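Asp/Glu-specific dipeptidyl-peptidase (Flavobacterium psychrophilum, PDB 5JXF) is a serine peptidase of family S46 that removes dipeptides from the N-terminus of oligopeptides, cutting strictly after an aspartate or glutamate. Local coordinates at residues Asn386-Phe391 with Arg562-Ala567. Residues are numbered along the deposited sequence; the frame is centred on the assembly and turned at random.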
loop_
_atom_site.group_PDB
_atom_site.type_symbol
_atom_site.label_atom_id
_atom_site.label_comp_id
_atom_site.label_asym_id
_atom_site.label_seq_id
_atom_site.Cartn_x
_atom_site.Cartn_y
_atom_site.Cartn_z
ATOM N N ASN A 386 1.521 37.575 26.734
ATOM C CA ASN A 386 0.079 37.398 26.735
ATOM C C ASN A 386 -0.447 36.741 25.451
ATOM O O ASN A 386 -1.415 35.983 25.499
ATOM C CB ASN A 386 -0.590 38.756 26.947
ATOM C CG ASN A 386 -0.612 39.186 28.415
ATOM O OD1 ASN A 386 -0.671 38.358 29.335
ATOM N ND2 ASN A 386 -0.607 40.490 28.632
ATOM N N LEU A 387 0.212 37.032 24.323
ATOM C CA LEU A 387 -0.096 36.449 23.006
ATOM C C LEU A 387 -0.672 35.035 23.042
ATOM O O LEU A 387 -1.783 34.797 22.579
ATOM C CB LEU A 387 1.166 36.431 22.140
ATOM C CG LEU A 387 1.751 37.775 21.713
ATOM C CD1 LEU A 387 3.033 37.556 20.920
ATOM C CD2 LEU A 387 0.735 38.579 20.907
ATOM N N LEU A 388 0.089 34.105 23.604
ATOM C CA LEU A 388 -0.334 32.711 23.665
ATOM C C LEU A 388 -1.669 32.548 24.396
ATOM O O LEU A 388 -2.505 31.735 23.997
ATOM C CB LEU A 388 0.753 31.864 24.330
ATOM C CG LEU A 388 2.077 31.792 23.560
ATOM C CD1 LEU A 388 3.138 31.044 24.354
ATOM C CD2 LEU A 388 1.878 31.141 22.193
ATOM N N ALA A 389 -1.878 33.332 25.449
ATOM C CA ALA A 389 -3.132 33.270 26.193
ATOM C C ALA A 389 -4.283 33.840 25.369
ATOM O O ALA A 389 -5.378 33.272 25.342
ATOM C CB ALA A 389 -3.005 34.009 27.515
ATOM N N ASP A 390 -4.034 34.960 24.694
ATOM C CA ASP A 390 -5.045 35.564 23.831
ATOM C C ASP A 390 -5.447 34.610 22.707
ATOM O O ASP A 390 -6.632 34.430 22.427
ATOM C CB ASP A 390 -4.543 36.889 23.252
ATOM C CG ASP A 390 -4.423 37.976 24.303
ATOM O OD1 ASP A 390 -5.297 38.029 25.189
ATOM O OD2 ASP A 390 -3.467 38.781 24.243
ATOM N N PHE A 391 -4.456 33.984 22.081
ATOM C CA PHE A 391 -4.718 33.019 21.024
ATOM C C PHE A 391 -5.708 31.952 21.472
ATOM O O PHE A 391 -6.714 31.707 20.802
ATOM C CB PHE A 391 -3.422 32.354 20.562
ATOM C CG PHE A 391 -2.649 33.159 19.560
ATOM C CD1 PHE A 391 -2.418 34.499 19.742
ATOM C CD2 PHE A 391 -2.198 32.581 18.415
ATOM C CE1 PHE A 391 -1.698 35.205 18.812
ATOM C CE2 PHE A 391 -1.497 33.290 17.480
ATOM C CZ PHE A 391 -1.254 34.597 17.669
ATOM N N ARG A 562 0.377 38.508 13.398
ATOM C CA ARG A 562 1.375 39.456 12.917
ATOM C C ARG A 562 2.441 39.722 13.985
ATOM O O ARG A 562 3.634 39.779 13.676
ATOM C CB ARG A 562 0.710 40.768 12.488
ATOM C CG ARG A 562 1.686 41.863 12.065
ATOM C CD ARG A 562 0.970 43.072 11.470
ATOM N NE ARG A 562 0.259 43.847 12.487
ATOM C CZ ARG A 562 -1.056 43.809 12.673
ATOM N NH1 ARG A 562 -1.810 43.040 11.901
ATOM N NH2 ARG A 562 -1.623 44.539 13.625
ATOM N N ILE A 563 2.004 39.872 15.237
ATOM C CA ILE A 563 2.910 40.170 16.348
ATOM C C ILE A 563 3.690 38.933 16.774
ATOM O O ILE A 563 4.879 39.009 17.098
ATOM C CB ILE A 563 2.149 40.720 17.558
ATOM C CG1 ILE A 563 1.472 42.040 17.203
ATOM C CG2 ILE A 563 3.078 40.910 18.753
ATOM C CD1 ILE A 563 0.679 42.621 18.351
ATOM N N TYR A 564 3.007 37.794 16.769
ATOM C CA TYR A 564 3.633 36.520 17.084
ATOM C C TYR A 564 4.794 36.263 16.121
ATOM O O TYR A 564 5.854 35.783 16.529
ATOM C CB TYR A 564 2.600 35.390 17.012
ATOM C CG TYR A 564 3.064 34.062 17.570
ATOM C CD1 TYR A 564 4.077 33.990 18.521
ATOM C CD2 TYR A 564 2.495 32.876 17.129
ATOM C CE1 TYR A 564 4.499 32.772 19.021
ATOM C CE2 TYR A 564 2.908 31.655 17.615
ATOM C CZ TYR A 564 3.910 31.603 18.558
ATOM O OH TYR A 564 4.313 30.377 19.038
ATOM N N MET A 565 4.587 36.604 14.849
ATOM C CA MET A 565 5.611 36.441 13.816
ATOM C C MET A 565 6.833 37.307 14.121
ATOM O O MET A 565 7.965 36.821 14.137
ATOM C CB MET A 565 5.039 36.797 12.439
ATOM C CG MET A 565 5.915 36.410 11.244
ATOM S SD MET A 565 6.167 34.623 11.110
ATOM C CE MET A 565 7.923 34.507 11.445
ATOM N N LYS A 566 6.585 38.589 14.376
ATOM C CA LYS A 566 7.643 39.538 14.726
ATOM C C LYS A 566 8.405 39.102 15.972
ATOM O O LYS A 566 9.624 39.258 16.057
ATOM C CB LYS A 566 7.051 40.935 14.933
ATOM C CG LYS A 566 8.039 42.001 15.394
ATOM C CD LYS A 566 7.331 43.344 15.569
ATOM C CE LYS A 566 8.144 44.322 16.400
ATOM N NZ LYS A 566 9.453 44.646 15.773
ATOM N N ALA A 567 7.678 38.549 16.936
ATOM C CA ALA A 567 8.280 38.092 18.179
ATOM C C ALA A 567 9.307 37.007 17.906
ATOM O O ALA A 567 10.422 37.045 18.428
ATOM C CB ALA A 567 7.215 37.582 19.133
#
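The rings of F391 and Y564 meet at a slant, planes turned 75° to each other and centroids 5.6 Å apart. F391 reaches in with its far end: CZ lies 4.0 Å from Y564 CB and CE2 4.0 Å from Y564 CD2. L387 and L388 also come at the tyrosine ring obliquely, L387 CD1 4.4 Å from Y564 CD1 near the ring's root, and L388 CD2 4.1 Å from Y564 OH at its outer end. With CG anti to the backbone N (chi1 -169°), the tyrosine ring extends past L387 as far as L388. This is apolar side-chain packing between two near-antiparallel helices, 386-415 and 547-571, in the helical part of the S46 peptidase, away from the probable catalytic residues and the dipeptide site. The axes of segments 386-391 and 562-567 approach to 10.8 Å with a crossing angle of -147°, and no hydrogen bond joins the two segments. L387 is directed toward the other helix; its CD1 rests 4.0 Å from Y564 CA, while CD2 sits 3.9 Å from I563 CG2, the isoleucine branch anti to its backbone N. Replacing Y564 with an alanine would probably take away the ring end that L388 CD2 packs on between the two segments and open a gap beside the F391 ring. From helix 360-375, F371 meets the Y564 ring edge-to-face, with F367 and E368 touching it as well.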